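PDB 2OR0: hydroxylase from Rhodococcus sp., which probably acts as a flavin-dependent hydroxylase of the acyl-CoA dehydrogenase family, using reduced flavin and molecular oxygen. Local coordinates for residues Leu66-Pro78 against Arg241-Met253. Sequence-based numbering, arbitrary orientation.
Sequences LQPRLYGGYEVHP and RPEPLFNMPYSCM
Leu245 lays its forked end against the backbone of 75-76: CD2 comes 3.7 Å from Glu75 CA, and both methyls touch Val76 O. Its CG stands anti to the backbone N (chi1 170°), which swings the methyls across, and CD1 goes on to meet Leu66 CD2 at 3.9 Å, the two leucines crossing at about a right angle. Leu66 O lies at the ring edge of Phe246, 3.3 Å from CE1; Glu75 CG also approaches CZ and CE2, with the carboxylate plane turned 64° from the ring. That carboxylate belongs to its own loop, where Arg69 N donates to Glu75 OE2 over 2.7 Å, nearly straight (167°) and on the anti side. Across the contact it comes close to a second acid, Glu243, the two carboxylate planes nearly perpendicular and Glu75 OE1 4.0 Å from Glu243 OE2. Arg241 grips Glu243 side-on through NE and NH2, probably easing this proximity, and Arg241 NH1 also binds Ala110 O. Were Glu75 an alanine, Arg69 N would probably lose its carboxylate acceptor and a gap would be likely to open beside Phe246. Farther along, Met253, present as selenomethionine, folds back at both chi2 and chi3, which brings SE to Pro78 CG at 4.0 Å and CE to Leu66 CD1 at 3.8 Å; Trp107 of helix 105-109 touches both Leu66 and Met253. The cross-segment contacts are thus mainly apolar, joining the loop that leads into helix 78-91 to the turn entering helix 250-277, a packing of the N-terminal helical region against the start of the C-terminal helical domain consistent with the acyl-CoA dehydrogenase fold.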
ATOM      1  N   LEU A  66      -9.913   3.756  -6.918  1.00 31.68           N
ATOM      2  CA  LEU A  66      -9.257   4.960  -7.409  1.00 32.27           C
ATOM      3  C   LEU A  66      -9.125   4.945  -8.936  1.00 32.91           C
ATOM      4  O   LEU A  66      -8.361   5.717  -9.504  1.00 33.34           O
ATOM      5  CB  LEU A  66      -7.877   5.114  -6.766  1.00 31.47           C
ATOM      6  CG  LEU A  66      -7.789   5.128  -5.230  1.00 32.61           C
ATOM      7  CD1 LEU A  66      -6.327   5.054  -4.810  1.00 29.91           C
ATOM      8  CD2 LEU A  66      -8.507   6.367  -4.609  1.00 29.03           C
ATOM      9  N   GLN A  67      -9.863   4.048  -9.579  1.00 34.05           N
ATOM     10  CA  GLN A  67      -9.840   3.894 -11.034  1.00 34.96           C
ATOM     11  C   GLN A  67     -10.742   4.963 -11.702  1.00 35.44           C
ATOM     12  O   GLN A  67     -11.754   5.352 -11.111  1.00 34.76           O
ATOM     13  CB  GLN A  67     -10.336   2.495 -11.368  1.00 34.61           C
ATOM     14  CG  GLN A  67     -10.051   2.006 -12.778  1.00 35.87           C
ATOM     15  CD  GLN A  67      -9.980   0.495 -12.834  1.00 37.36           C
ATOM     16  OE1 GLN A  67      -9.335  -0.138 -11.983  1.00 37.64           O
ATOM     17  NE2 GLN A  67     -10.639  -0.104 -13.832  1.00 35.67           N
ATOM     18  N   PRO A  68     -10.364   5.458 -12.908  1.00 35.98           N
ATOM     19  CA  PRO A  68     -11.269   6.371 -13.668  1.00 36.69           C
ATOM     20  C   PRO A  68     -12.646   5.762 -13.930  1.00 37.04           C
ATOM     21  O   PRO A  68     -12.760   4.551 -14.140  1.00 36.50           O
ATOM     22  CB  PRO A  68     -10.528   6.596 -15.002  1.00 36.30           C
ATOM     23  CG  PRO A  68      -9.085   6.326 -14.691  1.00 36.58           C
ATOM     24  CD  PRO A  68      -9.082   5.244 -13.612  1.00 35.72           C
ATOM     25  N   ARG A  69     -13.685   6.603 -13.882  1.00 38.95           N
ATOM     26  CA  ARG A  69     -15.070   6.169 -14.185  1.00 40.85           C
ATOM     27  C   ARG A  69     -15.193   5.666 -15.613  1.00 39.68           C
ATOM     28  O   ARG A  69     -15.971   4.747 -15.881  1.00 39.36           O
ATOM     29  CB  ARG A  69     -16.084   7.303 -13.940  1.00 41.27           C
ATOM     30  CG  ARG A  69     -16.417   7.509 -12.471  1.00 44.07           C
ATOM     31  CD  ARG A  69     -17.244   8.784 -12.260  1.00 45.52           C
ATOM     32  NE  ARG A  69     -17.196   9.257 -10.873  1.00 53.00           N
ATOM     33  CZ  ARG A  69     -17.956   8.780  -9.886  1.00 56.92           C
ATOM     34  NH1 ARG A  69     -18.830   7.792 -10.123  1.00 58.84           N
ATOM     35  NH2 ARG A  69     -17.839   9.287  -8.655  1.00 58.15           N
ATOM     36  N   LEU A  70     -14.413   6.259 -16.519  1.00 39.61           N
ATOM     37  CA  LEU A  70     -14.337   5.786 -17.898  1.00 39.36           C
ATOM     38  C   LEU A  70     -14.088   4.280 -17.924  1.00 39.36           C
ATOM     39  O   LEU A  70     -14.682   3.561 -18.728  1.00 38.49           O
ATOM     40  CB  LEU A  70     -13.269   6.547 -18.695  1.00 39.76           C
ATOM     41  CG  LEU A  70     -13.037   6.215 -20.180  1.00 40.34           C
ATOM     42  CD1 LEU A  70     -14.298   6.458 -21.056  1.00 41.95           C
ATOM     43  CD2 LEU A  70     -11.871   7.023 -20.730  1.00 39.28           C
ATOM     44  N   TYR A  71     -13.238   3.791 -17.013  1.00 38.69           N
ATOM     45  CA  TYR A  71     -12.945   2.376 -16.990  1.00 38.11           C
ATOM     46  C   TYR A  71     -13.542   1.628 -15.803  1.00 38.64           C
ATOM     47  O   TYR A  71     -12.895   0.732 -15.240  1.00 39.17           O
ATOM     48  CB  TYR A  71     -11.446   2.129 -17.159  1.00 37.75           C
ATOM     49  CG  TYR A  71     -10.891   2.597 -18.488  1.00 36.27           C
ATOM     50  CD1 TYR A  71     -11.060   1.839 -19.649  1.00 36.55           C
ATOM     51  CD2 TYR A  71     -10.186   3.785 -18.580  1.00 36.89           C
ATOM     52  CE1 TYR A  71     -10.544   2.269 -20.871  1.00 35.92           C
ATOM     53  CE2 TYR A  71      -9.658   4.222 -19.795  1.00 36.65           C
ATOM     54  CZ  TYR A  71      -9.841   3.449 -20.927  1.00 37.05           C
ATOM     55  OH  TYR A  71      -9.319   3.882 -22.114  1.00 38.42           O
ATOM     56  N   GLY A  72     -14.775   1.983 -15.425  1.00 38.68           N
ATOM     57  CA  GLY A  72     -15.524   1.212 -14.427  1.00 37.89           C
ATOM     58  C   GLY A  72     -15.189   1.538 -12.975  1.00 37.97           C
ATOM     59  O   GLY A  72     -15.708   0.881 -12.057  1.00 38.64           O
ATOM     60  N   GLY A  73     -14.354   2.559 -12.771  1.00 37.28           N
ATOM     61  CA  GLY A  73     -13.823   2.892 -11.458  1.00 36.80           C
ATOM     62  C   GLY A  73     -14.753   3.805 -10.684  1.00 37.07           C
ATOM     63  O   GLY A  73     -15.750   4.276 -11.224  1.00 36.40           O
ATOM     64  N   TYR A  74     -14.423   4.064  -9.422  1.00 36.67           N
ATOM     65  CA  TYR A  74     -15.301   4.842  -8.543  1.00 36.91           C
ATOM     66  C   TYR A  74     -14.786   6.211  -8.196  1.00 36.33           C
ATOM     67  O   TYR A  74     -15.524   6.993  -7.621  1.00 36.90           O
ATOM     68  CB  TYR A  74     -15.605   4.090  -7.247  1.00 37.38           C
ATOM     69  CG  TYR A  74     -16.123   2.718  -7.479  1.00 38.51           C
ATOM     70  CD1 TYR A  74     -17.338   2.509  -8.128  1.00 40.16           C
ATOM     71  CD2 TYR A  74     -15.398   1.614  -7.065  1.00 38.26           C
ATOM     72  CE1 TYR A  74     -17.810   1.220  -8.351  1.00 40.78           C
ATOM     73  CE2 TYR A  74     -15.860   0.332  -7.284  1.00 38.70           C
ATOM     74  CZ  TYR A  74     -17.050   0.143  -7.926  1.00 39.97           C
ATOM     75  OH  TYR A  74     -17.489  -1.140  -8.129  1.00 41.57           O
ATOM     76  N   GLU A  75     -13.534   6.511  -8.544  1.00 35.82           N
ATOM     77  CA  GLU A  75     -12.879   7.768  -8.148  1.00 35.47           C
ATOM     78  C   GLU A  75     -13.215   8.271  -6.743  1.00 34.91           C
ATOM     79  O   GLU A  75     -13.445   9.477  -6.544  1.00 34.53           O
ATOM     80  CB  GLU A  75     -13.131   8.881  -9.178  1.00 36.05           C
ATOM     81  CG  GLU A  75     -12.852   8.442 -10.608  1.00 37.58           C
ATOM     82  CD  GLU A  75     -13.298   9.459 -11.664  1.00 37.80           C
ATOM     83  OE1 GLU A  75     -13.576  10.632 -11.312  1.00 40.62           O
ATOM     84  OE2 GLU A  75     -13.351   9.061 -12.851  1.00 40.76           O
ATOM     85  N   VAL A  76     -13.190   7.368  -5.755  1.00 33.86           N
ATOM     86  CA  VAL A  76     -13.511   7.753  -4.370  1.00 32.57           C
ATOM     87  C   VAL A  76     -12.566   8.819  -3.796  1.00 32.28           C
ATOM     88  O   VAL A  76     -11.452   9.014  -4.288  1.00 32.15           O
ATOM     89  CB  VAL A  76     -13.680   6.512  -3.420  1.00 32.53           C
ATOM     90  CG1 VAL A  76     -14.659   5.525  -4.027  1.00 33.00           C
ATOM     91  CG2 VAL A  76     -12.345   5.828  -3.121  1.00 31.18           C
ATOM     92  N   HIS A  77     -13.046   9.531  -2.771  1.00 31.49           N
ATOM     93  CA  HIS A  77     -12.240  10.460  -1.989  1.00 30.95           C
ATOM     94  C   HIS A  77     -11.147   9.611  -1.314  1.00 30.35           C
ATOM     95  O   HIS A  77     -11.426   8.498  -0.888  1.00 29.93           O
ATOM     96  CB  HIS A  77     -13.134  11.114  -0.915  1.00 30.67           C
ATOM     97  CG  HIS A  77     -12.465  12.199  -0.137  1.00 30.86           C
ATOM     98  ND1 HIS A  77     -11.675  11.953   0.968  1.00 29.34           N
ATOM     99  CD2 HIS A  77     -12.460  13.541  -0.309  1.00 30.88           C
ATOM    100  CE1 HIS A  77     -11.211  13.096   1.436  1.00 29.52           C
ATOM    101  NE2 HIS A  77     -11.669  14.076   0.677  1.00 29.33           N
ATOM    102  N   PRO A  78      -9.912  10.133  -1.204  1.00 30.18           N
ATOM    103  CA  PRO A  78      -8.817   9.407  -0.517  1.00 29.90           C
ATOM    104  C   PRO A  78      -9.206   8.818   0.856  1.00 29.42           C
ATOM    105  O   PRO A  78      -8.711   7.741   1.224  1.00 29.06           O
ATOM    106  CB  PRO A  78      -7.752  10.493  -0.332  1.00 29.78           C
ATOM    107  CG  PRO A  78      -7.966  11.413  -1.463  1.00 30.37           C
ATOM    108  CD  PRO A  78      -9.460  11.437  -1.710  1.00 30.22           C
ATOM    109  N   ARG A 241      -6.084  16.601 -15.950  1.00 37.37           N
ATOM    110  CA  ARG A 241      -7.404  16.042 -15.609  1.00 37.00           C
ATOM    111  C   ARG A 241      -8.168  16.999 -14.679  1.00 37.10           C
ATOM    112  O   ARG A 241      -7.542  17.711 -13.890  1.00 36.95           O
ATOM    113  CB  ARG A 241      -7.275  14.657 -14.959  1.00 36.73           C
ATOM    114  CG  ARG A 241      -6.642  13.576 -15.843  1.00 35.35           C
ATOM    115  CD  ARG A 241      -6.892  12.195 -15.273  1.00 34.53           C
ATOM    116  NE  ARG A 241      -8.306  11.870 -15.220  1.00 33.86           N
ATOM    117  CZ  ARG A 241      -8.875  10.836 -15.823  1.00 36.29           C
ATOM    118  NH1 ARG A 241      -8.147   9.955 -16.497  1.00 37.19           N
ATOM    119  NH2 ARG A 241     -10.185  10.654 -15.704  1.00 37.57           N
ATOM    120  N   PRO A 242      -9.513  17.044 -14.797  1.00 37.35           N
ATOM    121  CA  PRO A 242     -10.298  17.924 -13.922  1.00 37.98           C
ATOM    122  C   PRO A 242     -10.558  17.380 -12.497  1.00 37.93           C
ATOM    123  O   PRO A 242     -10.844  18.160 -11.597  1.00 38.49           O
ATOM    124  CB  PRO A 242     -11.634  18.055 -14.667  1.00 37.72           C
ATOM    125  CG  PRO A 242     -11.796  16.730 -15.363  1.00 38.15           C
ATOM    126  CD  PRO A 242     -10.372  16.323 -15.766  1.00 37.36           C
ATOM    127  N   GLU A 243     -10.467  16.069 -12.296  1.00 37.24           N
ATOM    128  CA  GLU A 243     -10.846  15.482 -11.018  1.00 36.48           C
ATOM    129  C   GLU A 243      -9.801  15.771  -9.916  1.00 35.98           C
ATOM    130  O   GLU A 243      -8.607  15.492 -10.114  1.00 36.20           O
ATOM    131  CB  GLU A 243     -11.077  13.975 -11.168  1.00 36.37           C
ATOM    132  CG  GLU A 243     -12.044  13.572 -12.274  1.00 36.52           C
ATOM    133  CD  GLU A 243     -11.372  13.280 -13.622  1.00 36.28           C
ATOM    134  OE1 GLU A 243     -10.260  13.776 -13.902  1.00 37.62           O
ATOM    135  OE2 GLU A 243     -11.987  12.561 -14.420  1.00 36.73           O
ATOM    136  N   PRO A 244     -10.238  16.336  -8.765  1.00 35.01           N
ATOM    137  CA  PRO A 244      -9.256  16.618  -7.715  1.00 34.18           C
ATOM    138  C   PRO A 244      -8.510  15.357  -7.244  1.00 32.85           C
ATOM    139  O   PRO A 244      -7.338  15.449  -6.938  1.00 31.83           O
ATOM    140  CB  PRO A 244     -10.091  17.234  -6.590  1.00 33.75           C
ATOM    141  CG  PRO A 244     -11.311  17.821  -7.312  1.00 35.12           C
ATOM    142  CD  PRO A 244     -11.596  16.763  -8.362  1.00 35.31           C
ATOM    143  N   LEU A 245      -9.181  14.204  -7.234  1.00 32.04           N
ATOM    144  CA  LEU A 245      -8.530  12.962  -6.845  1.00 31.49           C
ATOM    145  C   LEU A 245      -7.215  12.779  -7.613  1.00 31.55           C
ATOM    146  O   LEU A 245      -6.154  12.552  -7.005  1.00 30.73           O
ATOM    147  CB  LEU A 245      -9.438  11.756  -7.037  1.00 31.01           C
ATOM    148  CG  LEU A 245      -8.707  10.408  -6.868  1.00 30.70           C
ATOM    149  CD1 LEU A 245      -8.215  10.171  -5.402  1.00 27.65           C
ATOM    150  CD2 LEU A 245      -9.595   9.304  -7.345  1.00 29.15           C
ATOM    151  N   PHE A 246      -7.279  12.939  -8.934  1.00 30.81           N
ATOM    152  CA  PHE A 246      -6.130  12.657  -9.789  1.00 30.41           C
ATOM    153  C   PHE A 246      -5.095  13.734  -9.776  1.00 29.95           C
ATOM    154  O   PHE A 246      -4.049  13.592 -10.401  1.00 30.45           O
ATOM    155  CB  PHE A 246      -6.578  12.307 -11.211  1.00 30.34           C
ATOM    156  CG  PHE A 246      -7.424  11.101 -11.260  1.00 30.29           C
ATOM    157  CD1 PHE A 246      -6.989   9.914 -10.667  1.00 27.90           C
ATOM    158  CD2 PHE A 246      -8.676  11.132 -11.859  1.00 30.34           C
ATOM    159  CE1 PHE A 246      -7.775   8.781 -10.691  1.00 29.71           C
ATOM    160  CE2 PHE A 246      -9.464   9.992 -11.888  1.00 29.80           C
ATOM    161  CZ  PHE A 246      -9.008   8.809 -11.293  1.00 31.22           C
ATOM    162  N   ASN A 247      -5.354  14.805  -9.036  1.00 29.55           N
ATOM    163  CA  ASN A 247      -4.336  15.818  -8.873  1.00 29.32           C
ATOM    164  C   ASN A 247      -3.685  15.826  -7.500  1.00 29.12           C
ATOM    165  O   ASN A 247      -2.955  16.752  -7.163  1.00 28.58           O
ATOM    166  CB  ASN A 247      -4.864  17.197  -9.255  1.00 29.44           C
ATOM    167  CG  ASN A 247      -5.180  17.293 -10.735  1.00 30.58           C
ATOM    168  OD1 ASN A 247      -4.319  17.675 -11.526  1.00 31.11           O
ATOM    169  ND2 ASN A 247      -6.409  16.933 -11.113  1.00 30.01           N
HETATM  170  N   MSE A 248      -3.963  14.790  -6.714  1.00 29.30           N
HETATM  171  CA  MSE A 248      -3.330  14.621  -5.377  1.00 30.08           C
HETATM  172  C   MSE A 248      -1.806  14.376  -5.488  1.00 29.85           C
HETATM  173  O   MSE A 248      -1.342  13.859  -6.499  1.00 29.52           O
HETATM  174  CB  MSE A 248      -4.006  13.467  -4.630  1.00 29.06           C
HETATM  175  CG  MSE A 248      -5.449  13.758  -4.195  1.00 30.77           C
HETATM  176 SE   MSE A 248      -5.498  14.897  -2.631  0.75 35.38          SE
HETATM  177  CE  MSE A 248      -4.759  13.607  -1.283  1.00 36.91           C
ATOM    178  N   PRO A 249      -1.012  14.776  -4.458  1.00 30.16           N
ATOM    179  CA  PRO A 249       0.413  14.445  -4.547  1.00 29.97           C
ATOM    180  C   PRO A 249       0.663  12.935  -4.542  1.00 30.36           C
ATOM    181  O   PRO A 249       0.027  12.214  -3.765  1.00 30.50           O
ATOM    182  CB  PRO A 249       0.999  15.079  -3.275  1.00 30.25           C
ATOM    183  CG  PRO A 249      -0.032  16.160  -2.879  1.00 29.49           C
ATOM    184  CD  PRO A 249      -1.325  15.532  -3.225  1.00 28.83           C
ATOM    185  N   TYR A 250       1.602  12.476  -5.385  1.00 29.18           N
ATOM    186  CA  TYR A 250       2.024  11.066  -5.420  1.00 28.43           C
ATOM    187  C   TYR A 250       2.546  10.608  -4.036  1.00 27.12           C
ATOM    188  O   TYR A 250       2.221   9.519  -3.598  1.00 27.39           O
ATOM    189  CB  TYR A 250       3.108  10.853  -6.509  1.00 28.49           C
ATOM    190  CG  TYR A 250       3.681   9.437  -6.608  1.00 30.03           C
ATOM    191  CD1 TYR A 250       3.099   8.468  -7.437  1.00 26.23           C
ATOM    192  CD2 TYR A 250       4.822   9.081  -5.888  1.00 29.33           C
ATOM    193  CE1 TYR A 250       3.642   7.166  -7.525  1.00 29.64           C
ATOM    194  CE2 TYR A 250       5.372   7.801  -5.988  1.00 29.83           C
ATOM    195  CZ  TYR A 250       4.781   6.859  -6.795  1.00 29.61           C
ATOM    196  OH  TYR A 250       5.368   5.608  -6.856  1.00 34.30           O
ATOM    197  N   SER A 251       3.319  11.458  -3.373  1.00 26.66           N
ATOM    198  CA  SER A 251       3.881  11.142  -2.073  1.00 27.39           C
ATOM    199  C   SER A 251       2.843  10.995  -0.967  1.00 27.61           C
ATOM    200  O   SER A 251       3.138  10.432   0.090  1.00 28.11           O
ATOM    201  CB  SER A 251       4.925  12.162  -1.659  1.00 27.31           C
ATOM    202  OG  SER A 251       4.358  13.432  -1.369  1.00 28.65           O
ATOM    203  N   CYS A 252       1.639  11.512  -1.197  1.00 27.63           N
ATOM    204  CA  CYS A 252       0.538  11.212  -0.332  1.00 27.02           C
ATOM    205  C   CYS A 252      -0.137   9.909  -0.755  1.00 27.39           C
ATOM    206  O   CYS A 252      -0.305   9.000   0.078  1.00 27.42           O
ATOM    207  CB  CYS A 252      -0.474  12.372  -0.281  1.00 27.27           C
ATOM    208  SG  CYS A 252      -1.894  12.020   0.803  1.00 29.29           S
HETATM  209  N   MSE A 253      -0.511   9.788  -2.031  1.00 26.48           N
HETATM  210  CA  MSE A 253      -1.388   8.695  -2.450  1.00 27.03           C
HETATM  211  C   MSE A 253      -0.707   7.308  -2.441  1.00 27.31           C
HETATM  212  O   MSE A 253      -1.341   6.280  -2.098  1.00 27.23           O
HETATM  213  CB  MSE A 253      -1.969   8.978  -3.852  1.00 28.14           C
HETATM  214  CG  MSE A 253      -2.883  10.220  -3.913  1.00 28.31           C
HETATM  215 SE   MSE A 253      -4.440  10.018  -2.728  0.75 34.90          SE
HETATM  216  CE  MSE A 253      -5.235   8.447  -3.395  1.00 26.27           C
TER